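Local coordinates for uncharacterized HTH-type transcriptional regulator YydK (Bacillus subtilis subsp. subtilis, PDB 3BWG), which probably binds DNA through a winged helix-turn-helix domain of the GntR family and regulates transcription, its UTRA domain being the likely effector-sensing part, at the interface of chains A and B. Coordinates in Å, arbitrary orientation; residue numbers count along the deposited sequence, not the author numbering. Chains: chain A/B, Uncharacterized HTH-type transcriptional regulator yydK.

The interface of chains A and B. Residues chain A 175-177, 179, 209; chain B 25, 70, 72-73, 232-233.
The guanidinium of B:Arg70 meets the carboxylate of A:Asp177 end-on, both terminal nitrogens converging on one oxygen. NH1 makes the salt bridge, 2.8 Å from OD1 of A:Asp177, on the syn lone pair of that oxygen. NH2 reaches the same OD1 at 3.0 Å, also from the syn side but tilted out of the carboxylate plane. OD1 itself lies in the guanidinium plane. The arginine chain bends at chi2 (56°), which lays its end across the ring of A:Phe175. NE sits over that face in a cation-pi contact, 3.8 Å from the ring centroid. The guanidinium and phenyl planes are 23° apart. The imidazole of A:His209 backs the opposite face of the phenyl ring, offset toward the rim, and its ND1 donates to the backbone O of A:Phe175. The phenyl ring is thus sandwiched between the histidine of its own chain and the partner's arginine.

B:Gln25 comes tip to tip against the other carboxylate oxygen. Its amide NE2 donates to OD2 of A:Asp177 at 2.7 Å, again on the syn lone pair, with the amide and carboxylate nearly coplanar. This bond is nearly straight (168° at H). The same NE2 gives a bond to the backbone O of B:Arg70, 2.9 Å away, which fixes the amide's rotation and ties it to the arginine segment. The arginine and amide donors would be expected to favour the charged form of the carboxylate. A water 2.6 Å from OD2 of A:Asp177 links it to the backbone N of B:Lys73. Alongside, the backbones of A:Asp177 and B:Gln233 form an antiparallel beta bridge, and the side-chain OE1 of B:Gln233 accepts from the backbone N of B:His72.

Strand 173-184 in the UTRA domain of one subunit thereby holds B:Gln25 and B:Arg70 of the other's GntR DNA-binding region, together with its C-terminal strand 230-234. In the two-fold symmetric pair of the deposited assembly, probably the dimer usual for GntR regulators, the contact may help set how the DNA-binding domains are placed.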
ATOM      1  N   PHE A 175       1.589 -12.009   4.927  1.00 42.86           N
ATOM      2  CA  PHE A 175       1.828 -10.809   4.174  1.00 42.00           C
ATOM      3  C   PHE A 175       1.491 -10.973   2.675  1.00 40.73           C
ATOM      4  O   PHE A 175       1.275 -12.069   2.176  1.00 40.40           O
ATOM      5  CB  PHE A 175       3.268 -10.326   4.407  1.00 42.98           C
ATOM      6  CG  PHE A 175       4.341 -11.286   3.901  1.00 44.62           C
ATOM      7  CD1 PHE A 175       4.750 -11.267   2.558  1.00 44.37           C
ATOM      8  CD2 PHE A 175       4.911 -12.227   4.752  1.00 43.65           C
ATOM      9  CE1 PHE A 175       5.783 -12.134   2.103  1.00 46.58           C
ATOM     10  CE2 PHE A 175       5.909 -13.120   4.279  1.00 44.56           C
ATOM     11  CZ  PHE A 175       6.351 -13.055   2.970  1.00 44.31           C
ATOM     12  N   SER A 176       1.433  -9.857   1.965  1.00 41.81           N
ATOM     13  CA  SER A 176       1.198  -9.884   0.525  1.00 41.48           C
ATOM     14  C   SER A 176       1.912  -8.742  -0.186  1.00 40.00           C
ATOM     15  O   SER A 176       2.265  -7.702   0.421  1.00 39.11           O
ATOM     16  CB  SER A 176      -0.301  -9.821   0.237  1.00 43.90           C
ATOM     17  OG  SER A 176      -0.823  -8.561   0.603  1.00 44.04           O
ATOM     18  N   ASP A 177       2.125  -8.970  -1.474  1.00 39.41           N
ATOM     19  CA  ASP A 177       2.721  -8.014  -2.405  1.00 41.42           C
ATOM     20  C   ASP A 177       1.744  -7.793  -3.559  1.00 42.40           C
ATOM     21  O   ASP A 177       1.225  -8.752  -4.116  1.00 41.43           O
ATOM     22  CB  ASP A 177       4.058  -8.567  -2.941  1.00 41.99           C
ATOM     23  CG  ASP A 177       5.147  -8.652  -1.836  1.00 44.96           C
ATOM     24  OD1 ASP A 177       5.114  -7.841  -0.880  1.00 43.65           O
ATOM     25  OD2 ASP A 177       6.027  -9.541  -1.916  1.00 46.31           O
ATOM     26  N   PHE A 179       1.383  -5.698  -7.273  1.00 38.37           N
ATOM     27  CA  PHE A 179       2.032  -5.052  -8.387  1.00 36.93           C
ATOM     28  C   PHE A 179       0.920  -4.513  -9.278  1.00 36.67           C
ATOM     29  O   PHE A 179       0.045  -5.256  -9.721  1.00 32.70           O
ATOM     30  CB  PHE A 179       2.891  -6.072  -9.117  1.00 35.14           C
ATOM     31  CG  PHE A 179       3.959  -6.651  -8.276  1.00 34.92           C
ATOM     32  CD1 PHE A 179       5.112  -5.929  -8.011  1.00 36.79           C
ATOM     33  CD2 PHE A 179       3.812  -7.918  -7.702  1.00 35.46           C
ATOM     34  CE1 PHE A 179       6.133  -6.486  -7.192  1.00 35.58           C
ATOM     35  CE2 PHE A 179       4.835  -8.470  -6.884  1.00 36.75           C
ATOM     36  CZ  PHE A 179       5.989  -7.776  -6.650  1.00 34.92           C
ATOM     37  N   HIS A 209       0.645 -14.634   1.151  1.00 38.59           N
ATOM     38  CA  HIS A 209       1.486 -15.597   1.892  1.00 38.02           C
ATOM     39  C   HIS A 209       0.835 -16.007   3.182  1.00 39.11           C
ATOM     40  O   HIS A 209       0.040 -15.247   3.745  1.00 36.92           O
ATOM     41  CB  HIS A 209       2.892 -15.026   2.197  1.00 38.63           C
ATOM     42  CG  HIS A 209       3.659 -14.594   0.983  1.00 37.35           C
ATOM     43  ND1 HIS A 209       3.324 -13.479   0.238  1.00 38.83           N
ATOM     44  CD2 HIS A 209       4.793 -15.084   0.426  1.00 37.62           C
ATOM     45  CE1 HIS A 209       4.176 -13.341  -0.762  1.00 37.04           C
ATOM     46  NE2 HIS A 209       5.069 -14.307  -0.678  1.00 38.28           N
TER
ATOM     47  N   GLN B  25      12.999 -12.719  -1.822  1.00 36.00           N
ATOM     48  CA  GLN B  25      11.996 -13.016  -0.808  1.00 32.26           C
ATOM     49  C   GLN B  25      11.933 -14.493  -0.428  1.00 32.51           C
ATOM     50  O   GLN B  25      11.868 -15.347  -1.311  1.00 29.83           O
ATOM     51  CB  GLN B  25      10.644 -12.551  -1.325  1.00 32.78           C
ATOM     52  CG  GLN B  25       9.507 -12.694  -0.358  1.00 31.13           C
ATOM     53  CD  GLN B  25       8.259 -12.202  -0.994  1.00 31.31           C
ATOM     54  OE1 GLN B  25       7.627 -12.913  -1.787  1.00 32.80           O
ATOM     55  NE2 GLN B  25       7.941 -10.954  -0.746  1.00 30.74           N
ATOM     56  N   ARG B  70      12.154 -10.345   3.166  1.00 34.44           N
ATOM     57  CA  ARG B  70      10.773  -9.954   3.014  1.00 36.10           C
ATOM     58  C   ARG B  70      10.576  -9.167   1.718  1.00 38.63           C
ATOM     59  O   ARG B  70       9.520  -9.277   1.077  1.00 40.58           O
ATOM     60  CB  ARG B  70      10.343  -9.101   4.245  1.00 36.08           C
ATOM     61  CG  ARG B  70       8.954  -8.375   4.165  1.00 35.84           C
ATOM     62  CD  ARG B  70       7.781  -9.296   3.894  1.00 33.56           C
ATOM     63  NE  ARG B  70       6.527  -8.567   3.566  1.00 32.51           N
ATOM     64  CZ  ARG B  70       6.066  -8.308   2.329  1.00 29.94           C
ATOM     65  NH1 ARG B  70       6.737  -8.686   1.264  1.00 29.48           N
ATOM     66  NH2 ARG B  70       4.898  -7.681   2.158  1.00 30.36           N
ATOM     67  N   HIS B  72       9.968  -7.557  -1.562  1.00 41.49           N
ATOM     68  CA  HIS B  72       9.251  -8.095  -2.705  1.00 41.27           C
ATOM     69  C   HIS B  72      10.194  -8.539  -3.848  1.00 40.71           C
ATOM     70  O   HIS B  72      11.332  -8.009  -4.012  1.00 40.18           O
ATOM     71  CB  HIS B  72       8.258  -7.033  -3.185  1.00 42.06           C
ATOM     72  CG  HIS B  72       8.917  -5.803  -3.746  1.00 41.50           C
ATOM     73  ND1 HIS B  72       9.368  -5.731  -5.048  1.00 40.46           N
ATOM     74  CD2 HIS B  72       9.181  -4.596  -3.183  1.00 40.02           C
ATOM     75  CE1 HIS B  72       9.902  -4.535  -5.256  1.00 40.70           C
ATOM     76  NE2 HIS B  72       9.783  -3.826  -4.143  1.00 40.12           N
ATOM     77  N   LYS B  73       9.749  -9.535  -4.616  1.00 40.25           N
ATOM     78  CA  LYS B  73      10.434  -9.905  -5.866  1.00 39.20           C
ATOM     79  C   LYS B  73      10.155  -8.841  -6.938  1.00 37.79           C
ATOM     80  O   LYS B  73       9.372  -7.912  -6.686  1.00 39.68           O
ATOM     81  CB  LYS B  73       9.955 -11.266  -6.314  1.00 40.75           C
ATOM     82  CG  LYS B  73      10.499 -12.382  -5.417  1.00 41.72           C
ATOM     83  CD  LYS B  73       9.582 -13.598  -5.364  1.00 41.41           C
ATOM     84  CE  LYS B  73       9.658 -14.391  -6.643  1.00 41.82           C
ATOM     85  NZ  LYS B  73       9.104 -15.761  -6.452  1.00 41.65           N
ATOM     86  N   VAL B 232       3.328  -2.384  -3.595  1.00 35.51           N
ATOM     87  CA  VAL B 232       3.022  -2.164  -2.213  1.00 36.42           C
ATOM     88  C   VAL B 232       3.097  -3.485  -1.467  1.00 36.41           C
ATOM     89  O   VAL B 232       2.648  -4.552  -1.967  1.00 33.68           O
ATOM     90  CB  VAL B 232       1.696  -1.375  -2.022  1.00 36.98           C
ATOM     91  CG1 VAL B 232       0.674  -1.861  -2.919  1.00 37.22           C
ATOM     92  CG2 VAL B 232       1.264  -1.316  -0.523  1.00 37.55           C
ATOM     93  N   GLN B 233       3.749  -3.400  -0.305  1.00 37.01           N
ATOM     94  CA  GLN B 233       3.941  -4.524   0.581  1.00 39.96           C
ATOM     95  C   GLN B 233       2.934  -4.328   1.695  1.00 41.48           C
ATOM     96  O   GLN B 233       2.857  -3.242   2.280  1.00 42.10           O
ATOM     97  CB  GLN B 233       5.361  -4.573   1.144  1.00 40.17           C
ATOM     98  CG  GLN B 233       6.452  -4.790   0.114  1.00 40.52           C
ATOM     99  CD  GLN B 233       7.875  -5.024   0.707  1.00 41.66           C
ATOM    100  OE1 GLN B 233       8.794  -5.349  -0.040  1.00 42.54           O
ATOM    101  NE2 GLN B 233       8.042  -4.880   2.035  1.00 41.42           N
TER
HETATM  102  O   HOH W   1       7.026 -10.195  -4.228  1.00 36.06           O